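Local coordinates for protein AvrA (Salmonella typhimurium, PDB 6BE0) that probably acetylates serine and threonine residues of target proteins with acetyl-CoA, and binds coenzyme A and inositol hexakisphosphate, at residues I60-D68 against S182-S190; A79-L88 against L191-L199. One frame throughout, in Å; residues are numbered along the deposited sequence.

Contact 1 of 2, residues I60-D68 against S182-S190. With COA (coenzyme A), chain C.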
loop_
_atom_site.group_PDB
_atom_site.type_symbol
_atom_site.label_atom_id
_atom_site.label_comp_id
_atom_site.label_asym_id
_atom_site.label_seq_id
_atom_site.Cartn_x
_atom_site.Cartn_y
_atom_site.Cartn_z
ATOM N N ILE A 60 -8.413 6.376 -17.582
ATOM C CA ILE A 60 -7.066 5.862 -17.777
ATOM C C ILE A 60 -6.025 6.965 -17.981
ATOM O O ILE A 60 -4.865 6.791 -17.601
ATOM C CB ILE A 60 -7.016 4.888 -18.974
ATOM C CG1 ILE A 60 -5.634 4.239 -19.063
ATOM C CG2 ILE A 60 -7.373 5.601 -20.276
ATOM C CD1 ILE A 60 -5.650 2.849 -19.652
ATOM N N HIS A 61 -6.431 8.093 -18.563
ATOM C CA HIS A 61 -5.510 9.210 -18.788
ATOM C C HIS A 61 -5.859 10.430 -17.929
ATOM O O HIS A 61 -5.548 11.565 -18.290
ATOM C CB HIS A 61 -5.480 9.595 -20.275
ATOM C CG HIS A 61 -6.822 9.919 -20.854
ATOM N ND1 HIS A 61 -7.613 10.944 -20.380
ATOM C CD2 HIS A 61 -7.503 9.362 -21.883
ATOM C CE1 HIS A 61 -8.728 10.999 -21.087
ATOM N NE2 HIS A 61 -8.687 10.050 -22.006
ATOM N N ILE A 62 -6.498 10.181 -16.789
ATOM C CA ILE A 62 -6.712 11.208 -15.769
ATOM C C ILE A 62 -5.865 10.885 -14.540
ATOM O O ILE A 62 -5.753 9.723 -14.144
ATOM C CB ILE A 62 -8.203 11.314 -15.364
ATOM C CG1 ILE A 62 -9.017 11.930 -16.503
ATOM C CG2 ILE A 62 -8.370 12.160 -14.099
ATOM C CD1 ILE A 62 -10.522 11.832 -16.314
ATOM N N SER A 63 -5.273 11.916 -13.942
ATOM C CA SER A 63 -4.493 11.757 -12.719
ATOM C C SER A 63 -5.334 12.115 -11.498
ATOM O O SER A 63 -5.916 13.199 -11.433
ATOM C CB SER A 63 -3.235 12.623 -12.763
ATOM O OG SER A 63 -2.528 12.545 -11.537
ATOM N N TYR A 64 -5.390 11.197 -10.538
ATOM C CA TYR A 64 -6.181 11.376 -9.324
ATOM C C TYR A 64 -5.309 11.628 -8.095
ATOM O O TYR A 64 -5.824 11.759 -6.984
ATOM C CB TYR A 64 -7.057 10.144 -9.083
ATOM C CG TYR A 64 -7.994 9.829 -10.225
ATOM C CD1 TYR A 64 -9.189 10.520 -10.377
ATOM C CD2 TYR A 64 -7.687 8.839 -11.150
ATOM C CE1 TYR A 64 -10.049 10.237 -11.418
ATOM C CE2 TYR A 64 -8.543 8.548 -12.195
ATOM C CZ TYR A 64 -9.724 9.249 -12.323
ATOM O OH TYR A 64 -10.581 8.964 -13.360
ATOM N N GLU A 65 -3.996 11.698 -8.298
ATOM C CA GLU A 65 -3.041 11.824 -7.197
ATOM C C GLU A 65 -3.327 13.030 -6.311
ATOM O O GLU A 65 -3.357 12.916 -5.087
ATOM C CB GLU A 65 -1.611 11.926 -7.736
ATOM C CG GLU A 65 -1.198 10.781 -8.637
ATOM C CD GLU A 65 0.262 10.846 -9.033
ATOM O OE1 GLU A 65 0.944 11.822 -8.652
ATOM O OE2 GLU A 65 0.726 9.920 -9.730
ATOM N N GLU A 66 -3.528 14.183 -6.939
ATOM C CA GLU A 66 -3.739 15.430 -6.213
ATOM C C GLU A 66 -4.960 15.343 -5.304
ATOM O O GLU A 66 -4.930 15.813 -4.167
ATOM C CB GLU A 66 -3.894 16.598 -7.191
ATOM C CG GLU A 66 -4.192 17.937 -6.526
ATOM C CD GLU A 66 -3.167 18.308 -5.469
ATOM O OE1 GLU A 66 -1.977 18.462 -5.821
ATOM O OE2 GLU A 66 -3.548 18.443 -4.286
ATOM N N THR A 67 -6.032 14.736 -5.802
ATOM C CA THR A 67 -7.259 14.614 -5.023
ATOM C C THR A 67 -7.061 13.621 -3.880
ATOM O O THR A 67 -7.493 13.872 -2.755
ATOM C CB THR A 67 -8.450 14.174 -5.896
ATOM O OG1 THR A 67 -8.627 15.109 -6.969
ATOM C CG2 THR A 67 -9.733 14.107 -5.069
ATOM N N ASP A 68 -6.405 12.501 -4.169
ATOM C CA ASP A 68 -6.081 11.522 -3.134
ATOM C C ASP A 68 -5.303 12.182 -2.002
ATOM O O ASP A 68 -5.609 11.973 -0.829
ATOM C CB ASP A 68 -5.271 10.359 -3.711
ATOM C CG ASP A 68 -6.116 9.402 -4.532
ATOM O OD1 ASP A 68 -7.362 9.471 -4.455
ATOM O OD2 ASP A 68 -5.525 8.563 -5.245
ATOM N N SER A 182 -1.448 1.162 -13.022
ATOM C CA SER A 182 -2.102 2.418 -13.370
ATOM C C SER A 182 -1.235 3.581 -12.903
ATOM O O SER A 182 -0.338 3.405 -12.081
ATOM C CB SER A 182 -3.501 2.495 -12.758
ATOM O OG SER A 182 -3.459 2.380 -11.348
ATOM N N SER A 183 -1.512 4.771 -13.424
ATOM C CA SER A 183 -0.569 5.883 -13.341
ATOM C C SER A 183 -0.645 6.712 -12.056
ATOM O O SER A 183 0.336 7.354 -11.682
ATOM C CB SER A 183 -0.777 6.809 -14.542
ATOM O OG SER A 183 -2.103 7.312 -14.572
ATOM N N SER A 184 -1.793 6.696 -11.384
ATOM C CA SER A 184 -2.057 7.659 -10.311
ATOM C C SER A 184 -2.756 7.065 -9.085
ATOM O O SER A 184 -3.447 7.783 -8.360
ATOM C CB SER A 184 -2.903 8.808 -10.867
ATOM O OG SER A 184 -4.114 8.322 -11.416
ATOM N N GLU A 185 -2.559 5.772 -8.838
ATOM C CA GLU A 185 -3.281 5.075 -7.771
ATOM C C GLU A 185 -2.398 4.720 -6.571
ATOM O O GLU A 185 -2.748 3.846 -5.776
ATOM C CB GLU A 185 -3.930 3.802 -8.329
ATOM C CG GLU A 185 -5.235 4.046 -9.077
ATOM C CD GLU A 185 -5.132 5.170 -10.086
ATOM O OE1 GLU A 185 -5.695 6.255 -9.828
ATOM O OE2 GLU A 185 -4.481 4.972 -11.133
ATOM N N CYS A 186 -1.266 5.402 -6.426
ATOM C CA CYS A 186 -0.332 5.091 -5.347
ATOM C C CYS A 186 -0.987 5.243 -3.977
ATOM O O CYS A 186 -0.775 4.422 -3.085
ATOM C CB CYS A 186 0.915 5.980 -5.434
ATOM S SG CYS A 186 0.615 7.764 -5.337
ATOM N N GLY A 187 -1.790 6.290 -3.818
ATOM C CA GLY A 187 -2.467 6.550 -2.560
ATOM C C GLY A 187 -3.463 5.472 -2.168
ATOM O O GLY A 187 -3.503 5.049 -1.016
ATOM N N ILE A 188 -4.266 5.022 -3.126
ATOM C CA ILE A 188 -5.297 4.025 -2.852
ATOM C C ILE A 188 -4.674 2.686 -2.473
ATOM O O ILE A 188 -5.104 2.045 -1.514
ATOM C CB ILE A 188 -6.234 3.818 -4.064
ATOM C CG1 ILE A 188 -6.780 5.159 -4.565
ATOM C CG2 ILE A 188 -7.383 2.874 -3.703
ATOM C CD1 ILE A 188 -7.547 5.952 -3.519
ATOM N N PHE A 189 -3.664 2.267 -3.230
ATOM C CA PHE A 189 -2.962 1.021 -2.946
ATOM C C PHE A 189 -2.348 1.048 -1.550
ATOM O O PHE A 189 -2.474 0.090 -0.792
ATOM C CB PHE A 189 -1.874 0.760 -3.990
ATOM C CG PHE A 189 -2.354 -0.004 -5.191
ATOM C CD1 PHE A 189 -2.337 -1.388 -5.197
ATOM C CD2 PHE A 189 -2.817 0.660 -6.316
ATOM C CE1 PHE A 189 -2.777 -2.096 -6.299
ATOM C CE2 PHE A 189 -3.260 -0.043 -7.420
ATOM C CZ PHE A 189 -3.238 -1.423 -7.411
ATOM N N SER A 190 -1.693 2.153 -1.209
ATOM C CA SER A 190 -1.008 2.260 0.073
ATOM C C SER A 190 -2.002 2.290 1.233
ATOM O O SER A 190 -1.755 1.710 2.293
ATOM C CB SER A 190 -0.126 3.509 0.101
ATOM O OG SER A 190 0.937 3.407 -0.832
HETATM N N1A COA C . -4.421 -0.174 -15.698
HETATM C C2A COA C . -4.546 -1.519 -15.485
HETATM N N3A COA C . -3.570 -2.375 -15.913
HETATM C C4A COA C . -2.461 -1.896 -16.558
HETATM C C5A COA C . -2.330 -0.568 -16.770
HETATM C C6A COA C . -3.328 0.295 -16.331
HETATM N N6A COA C . -3.771 1.649 -16.240
HETATM N N7A COA C . -1.151 -0.354 -17.420
HETATM C C8A COA C . -0.554 -1.559 -17.608
HETATM N N9A COA C . -1.356 -2.513 -17.082
HETATM C C1B COA C . -1.137 -3.921 -17.043
HETATM C C2B COA C . -1.922 -4.543 -17.896
HETATM O O2B COA C . -3.102 -5.052 -17.218
HETATM C C3B COA C . -1.030 -5.763 -18.483
HETATM O O3B COA C . -0.956 -6.834 -17.543
HETATM P P3B COA C . -1.573 -8.271 -17.938
HETATM O O7A COA C . -3.082 -8.188 -17.960
HETATM O O8A COA C . -1.070 -8.685 -19.299
HETATM O O9A COA C . -1.144 -9.303 -16.917
HETATM C C4B COA C . 0.198 -5.223 -18.670
HETATM O O4B COA C . 0.350 -4.239 -17.518
HETATM C C5B COA C . 0.263 -4.499 -20.007
HETATM O O5B COA C . 1.465 -3.742 -20.091
HETATM P P1A COA C . 2.612 -4.202 -21.109
HETATM O O1A COA C . 2.538 -5.704 -21.338
HETATM O O2A COA C . 2.432 -3.468 -22.426
HETATM O O3A COA C . 4.028 -3.834 -20.498
HETATM O O HOH W 1 -4.472 5.001 -14.898
HETATM O O HOH W 2 -5.408 6.990 -13.851
HETATM O O HOH W 3 0.640 7.099 -8.405
HETATM O O HOH W 4 -3.089 8.147 -5.463
#

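Contact 2 of 2, residues A79-L88 against L191-L199. With IHP (inositol hexakisphosphate), chain B.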
loop_
_atom_site.group_PDB
_atom_site.type_symbol
_atom_site.label_atom_id
_atom_site.label_comp_id
_atom_site.label_asym_id
_atom_site.label_seq_id
_atom_site.Cartn_x
_atom_site.Cartn_y
_atom_site.Cartn_z
ATOM N N ALA A 79 -9.985 5.428 8.505
ATOM C CA ALA A 79 -9.425 4.093 8.675
ATOM C C ALA A 79 -9.143 3.792 10.143
ATOM O O ALA A 79 -9.358 2.673 10.610
ATOM C CB ALA A 79 -8.151 3.950 7.852
ATOM N N ASN A 80 -8.663 4.796 10.869
ATOM C CA ASN A 80 -8.327 4.625 12.277
ATOM C C ASN A 80 -9.565 4.400 13.136
ATOM O O ASN A 80 -9.539 3.608 14.079
ATOM C CB ASN A 80 -7.553 5.839 12.790
ATOM C CG ASN A 80 -6.113 5.860 12.312
ATOM O OD1 ASN A 80 -5.453 4.822 12.249
ATOM N ND2 ASN A 80 -5.619 7.046 11.972
ATOM N N LYS A 81 -10.648 5.101 12.814
ATOM C CA LYS A 81 -11.900 4.927 13.540
ATOM C C LYS A 81 -12.430 3.516 13.312
ATOM O O LYS A 81 -12.881 2.851 14.244
ATOM C CB LYS A 81 -12.935 5.966 13.105
ATOM C CG LYS A 81 -14.162 6.020 14.003
ATOM C CD LYS A 81 -15.036 7.224 13.693
ATOM C CE LYS A 81 -16.261 7.266 14.595
ATOM N NZ LYS A 81 -17.105 8.469 14.342
ATOM N N LYS A 82 -12.361 3.059 12.066
ATOM C CA LYS A 82 -12.788 1.708 11.720
ATOM C C LYS A 82 -11.918 0.652 12.403
ATOM O O LYS A 82 -12.427 -0.369 12.867
ATOM C CB LYS A 82 -12.759 1.509 10.203
ATOM C CG LYS A 82 -13.247 0.138 9.760
ATOM C CD LYS A 82 -13.345 0.021 8.247
ATOM C CE LYS A 82 -13.935 -1.322 7.844
ATOM N NZ LYS A 82 -14.245 -1.400 6.389
ATOM N N TYR A 83 -10.610 0.902 12.462
ATOM C CA TYR A 83 -9.668 -0.028 13.089
ATOM C C TYR A 83 -8.777 0.672 14.114
ATOM O O TYR A 83 -7.722 1.197 13.764
ATOM C CB TYR A 83 -8.810 -0.708 12.024
ATOM C CG TYR A 83 -9.600 -1.681 11.190
ATOM C CD1 TYR A 83 -10.063 -2.868 11.739
ATOM C CD2 TYR A 83 -9.896 -1.412 9.860
ATOM C CE1 TYR A 83 -10.793 -3.763 10.991
ATOM C CE2 TYR A 83 -10.627 -2.303 9.100
ATOM C CZ TYR A 83 -11.073 -3.476 9.673
ATOM O OH TYR A 83 -11.802 -4.368 8.924
ATOM N N PRO A 84 -9.205 0.682 15.388
ATOM C CA PRO A 84 -8.467 1.345 16.472
ATOM C C PRO A 84 -7.036 0.837 16.685
ATOM O O PRO A 84 -6.214 1.582 17.220
ATOM C CB PRO A 84 -9.326 1.047 17.705
ATOM C CG PRO A 84 -10.696 0.863 17.170
ATOM C CD PRO A 84 -10.516 0.187 15.849
ATOM N N GLU A 85 -6.748 -0.398 16.284
ATOM C CA GLU A 85 -5.417 -0.974 16.483
ATOM C C GLU A 85 -4.493 -0.710 15.292
ATOM O O GLU A 85 -3.314 -1.064 15.321
ATOM C CB GLU A 85 -5.522 -2.481 16.732
ATOM C CG GLU A 85 -6.220 -2.842 18.039
ATOM C CD GLU A 85 -6.250 -4.339 18.297
ATOM O OE1 GLU A 85 -5.752 -5.105 17.443
ATOM O OE2 GLU A 85 -6.773 -4.748 19.357
ATOM N N LEU A 86 -5.036 -0.083 14.255
ATOM C CA LEU A 86 -4.300 0.165 13.019
ATOM C C LEU A 86 -3.094 1.079 13.231
ATOM O O LEU A 86 -2.010 0.811 12.712
ATOM C CB LEU A 86 -5.234 0.776 11.972
ATOM C CG LEU A 86 -4.611 1.212 10.643
ATOM C CD1 LEU A 86 -4.099 0.015 9.861
ATOM C CD2 LEU A 86 -5.621 2.004 9.824
ATOM N N ASN A 87 -3.292 2.155 13.989
ATOM C CA ASN A 87 -2.245 3.144 14.232
ATOM C C ASN A 87 -1.635 3.670 12.936
ATOM O O ASN A 87 -0.441 3.492 12.683
ATOM C CB ASN A 87 -1.144 2.554 15.118
ATOM C CG ASN A 87 -1.603 2.324 16.544
ATOM O OD1 ASN A 87 -2.592 2.903 16.994
ATOM N ND2 ASN A 87 -0.877 1.480 17.268
ATOM N N LEU A 88 -2.461 4.318 12.121
ATOM C CA LEU A 88 -2.002 4.869 10.853
ATOM C C LEU A 88 -1.713 6.361 10.972
ATOM O O LEU A 88 -2.503 7.115 11.542
ATOM C CB LEU A 88 -3.038 4.625 9.755
ATOM C CG LEU A 88 -2.618 5.019 8.337
ATOM C CD1 LEU A 88 -1.347 4.290 7.914
ATOM C CD2 LEU A 88 -3.745 4.735 7.357
ATOM N N LEU A 191 -3.127 2.967 1.028
ATOM C CA LEU A 191 -4.162 3.050 2.049
ATOM C C LEU A 191 -4.778 1.681 2.304
ATOM O O LEU A 191 -5.008 1.297 3.449
ATOM C CB LEU A 191 -5.246 4.046 1.635
ATOM C CG LEU A 191 -6.418 4.227 2.604
ATOM C CD1 LEU A 191 -5.941 4.665 3.983
ATOM C CD2 LEU A 191 -7.408 5.230 2.036
ATOM N N ALA A 192 -5.045 0.949 1.229
ATOM C CA ALA A 192 -5.627 -0.383 1.334
ATOM C C ALA A 192 -4.659 -1.343 2.015
ATOM O O ALA A 192 -5.036 -2.072 2.934
ATOM C CB ALA A 192 -6.010 -0.904 -0.043
ATOM N N LEU A 193 -3.410 -1.337 1.557
ATOM C CA LEU A 193 -2.375 -2.187 2.135
ATOM C C LEU A 193 -2.170 -1.883 3.617
ATOM O O LEU A 193 -1.934 -2.788 4.414
ATOM C CB LEU A 193 -1.058 -2.012 1.378
ATOM C CG LEU A 193 -1.020 -2.569 -0.047
ATOM C CD1 LEU A 193 0.277 -2.173 -0.736
ATOM C CD2 LEU A 193 -1.193 -4.078 -0.051
ATOM N N ALA A 194 -2.265 -0.607 3.978
ATOM C CA ALA A 194 -2.102 -0.191 5.367
ATOM C C ALA A 194 -3.082 -0.932 6.271
ATOM O O ALA A 194 -2.710 -1.421 7.338
ATOM C CB ALA A 194 -2.292 1.310 5.499
ATOM N N LYS A 195 -4.332 -1.019 5.831
ATOM C CA LYS A 195 -5.363 -1.703 6.599
ATOM C C LYS A 195 -5.133 -3.213 6.602
ATOM O O LYS A 195 -5.419 -3.885 7.590
ATOM C CB LYS A 195 -6.752 -1.366 6.046
ATOM C CG LYS A 195 -7.391 -0.149 6.712
ATOM C CD LYS A 195 -7.979 0.836 5.707
ATOM C CE LYS A 195 -9.236 0.302 5.041
ATOM N NZ LYS A 195 -9.864 1.328 4.156
ATOM N N LYS A 196 -4.606 -3.740 5.502
ATOM C CA LYS A 196 -4.297 -5.165 5.416
ATOM C C LYS A 196 -3.088 -5.530 6.279
ATOM O O LYS A 196 -3.015 -6.637 6.814
ATOM C CB LYS A 196 -4.043 -5.573 3.963
ATOM C CG LYS A 196 -5.290 -5.581 3.087
ATOM C CD LYS A 196 -6.259 -6.679 3.505
ATOM C CE LYS A 196 -7.485 -6.723 2.607
ATOM N NZ LYS A 196 -8.348 -5.518 2.768
ATOM N N LEU A 197 -2.143 -4.602 6.411
ATOM C CA LEU A 197 -0.979 -4.816 7.266
ATOM C C LEU A 197 -1.413 -5.064 8.710
ATOM O O LEU A 197 -0.748 -5.785 9.455
ATOM C CB LEU A 197 -0.028 -3.618 7.201
ATOM C CG LEU A 197 0.815 -3.468 5.932
ATOM C CD1 LEU A 197 1.479 -2.098 5.894
ATOM C CD2 LEU A 197 1.859 -4.568 5.835
ATOM N N GLN A 198 -2.531 -4.457 9.096
ATOM C CA GLN A 198 -3.094 -4.656 10.427
ATOM C C GLN A 198 -3.796 -6.007 10.527
ATOM O O GLN A 198 -3.573 -6.764 11.470
ATOM C CB GLN A 198 -4.072 -3.524 10.762
ATOM C CG GLN A 198 -5.095 -3.852 11.848
ATOM C CD GLN A 198 -4.456 -4.303 13.144
ATOM O OE1 GLN A 198 -3.277 -4.047 13.391
ATOM N NE2 GLN A 198 -5.234 -4.983 13.981
ATOM N N LEU A 199 -4.646 -6.299 9.548
ATOM C CA LEU A 199 -5.465 -7.505 9.570
ATOM C C LEU A 199 -4.633 -8.774 9.401
ATOM O O LEU A 199 -5.013 -9.842 9.883
ATOM C CB LEU A 199 -6.529 -7.429 8.474
ATOM C CG LEU A 199 -7.501 -6.255 8.606
ATOM C CD1 LEU A 199 -8.231 -6.009 7.295
ATOM C CD2 LEU A 199 -8.490 -6.508 9.734
HETATM C C1 IHP B . -13.145 -5.372 3.628
HETATM C C2 IHP B . -12.256 -4.487 2.763
HETATM C C3 IHP B . -12.486 -4.755 1.285
HETATM C C4 IHP B . -13.954 -4.619 0.936
HETATM C C5 IHP B . -14.732 -5.673 1.701
HETATM C C6 IHP B . -14.609 -5.435 3.199
HETATM O O11 IHP B . -13.045 -4.924 4.968
HETATM P P1 IHP B . -12.130 -5.758 5.973
HETATM O O21 IHP B . -11.380 -4.806 6.878
HETATM O O31 IHP B . -11.121 -6.594 5.214
HETATM O O41 IHP B . -13.005 -6.656 6.807
HETATM O O12 IHP B . -12.487 -3.095 3.072
HETATM P P2 IHP B . -11.320 -2.215 3.683
HETATM O O22 IHP B . -10.725 -2.886 4.897
HETATM O O32 IHP B . -10.221 -2.009 2.668
HETATM O O42 IHP B . -11.873 -0.868 4.094
HETATM O O13 IHP B . -11.693 -3.862 0.501
HETATM P P3 IHP B . -10.464 -4.442 -0.331
HETATM O O23 IHP B . -9.311 -3.470 -0.278
HETATM O O33 IHP B . -10.009 -5.771 0.224
HETATM O O43 IHP B . -10.873 -4.625 -1.769
HETATM O O14 IHP B . -14.151 -4.703 -0.488
HETATM P P4 IHP B . -13.988 -6.055 -1.352
HETATM O O24 IHP B . -13.203 -5.751 -2.608
HETATM O O34 IHP B . -13.269 -7.138 -0.582
HETATM O O44 IHP B . -15.343 -6.555 -1.771
HETATM O O15 IHP B . -16.109 -5.696 1.322
HETATM P P5 IHP B . -16.891 -7.072 1.374
HETATM O O25 IHP B . -16.125 -8.075 2.210
HETATM O O35 IHP B . -18.251 -6.843 1.985
HETATM O O45 IHP B . -17.068 -7.636 -0.015
HETATM O O16 IHP B . -15.300 -4.243 3.569
HETATM P P6 IHP B . -16.311 -4.287 4.762
HETATM O O26 IHP B . -17.124 -3.019 4.784
HETATM O O36 IHP B . -17.236 -5.468 4.610
HETATM O O46 IHP B . -15.570 -4.403 6.071
#

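Contact 1 of 2, residues I60-D68 against S182-S190
Beside the coenzyme A pocket, where a short loop runs into helix 186-199, S184 presses on the start of helix 65-82. Its OG, set between the backbone N and the carbonyl carbon (chi1 58°), accepts a weak hydrogen bond from Y64 N at 3.3 Å. S184 CB meets E65 CG at 3.4 Å, with the E65 chain extended past it. One water joins S184 OG to I62 O, another E65 OE2 to C186 N. A third accepts from G187 N at 2.8 Å and donates to D68 OD2 and S184 O. The D68 carboxylate crosses the end of I188, OD1 lying 3.6 Å from CD1.

E185, at the N-cap position, is bent at chi2 (48°), which returns its carboxylate to the loop. OE2 accepts from S182 OG at 2.8 Å through its anti lone pair, and from S184 N above the carboxylate plane; OE1 lies 3.5 Å from Y64 CD2. S182 CA is 3.4 Å from N6A of the coenzyme A adenine.

Helix 287-300 flanks the junction, R292 forming salt bridges to both E185 and D68 and Y296 hydrogen-bonding D68 OD1, while helix 40-55 bonds Y64 OH through E53 and strand 125-133 touches C186.

Contact 2 of 2, residues A79-L88 against L191-L199
L86 and Q198 meet where the turn after helix 65-82 lies on the last turns of helix 186-199. With CG anti to the backbone N (chi1 175°), L86 sends CD1 obliquely onto Q198 CB at 3.7 Å and CD2 toward the K195 chain. Q198, bent at chi2, brings its amide beside the carboxylate of E85, NE2 standing 3.5 Å from OE1 with the two planes perpendicular. L88 straddles a neighbouring patch: CD1 rests on A194 CB at 4.0 Å, while CD2 reaches L191 CD1, the two leucines crossing at about a right angle.

Y83, the first residue to leave the helix, opens a type I beta turn to L86. N80 ties down the chain beyond that turn. Its OD1 takes L88 N on a lone pair in the carbonyl plane at 3.0 Å, and its ND2 gives to L88 O, so the two bonds fix the rotation of the amide.

On the other flank the side chains line the inositol hexakisphosphate pocket. The Y83 ring meets L199 CD2 through CE1 at 3.8 Å. K195 departs from the usual staggered torsions at chi1 and chi2 (133°) and bends again at chi3; its CD rests on A79 CB at 3.8 Å and its NZ makes a weak bond to phosphate O42 at 3.0 Å, besides a salt bridge to E295. K82, fully extended, comes in from the opposite segment with weak bonds to that same O42 and to O46 of a second phosphate. K196 curls at chi2 and chi4 to place NZ 3.0 Å from O33 of a third.

How the contacts relate
From the N terminus, the chain passes through 60-68 into helix 65-82, and leaves that helix in 79-88. It then runs through strand 88-91 and the rest of the five-stranded mixed sheet before returning as 182-190 and, directly on from it, 191-199. Contact 1 closes a loop of 113 residues and contact 2 one of 102; the two loops cross, since their segments alternate along the chain. Both contacts join the same pair of helices, 65-82 and 186-199, contact 1 near the first turns of each and contact 2 toward their C-terminal ends, with centres 20 Å apart. Contact 1 includes a residue of the coenzyme A pocket, while contact 2 supplies lysines to inositol hexakisphosphate.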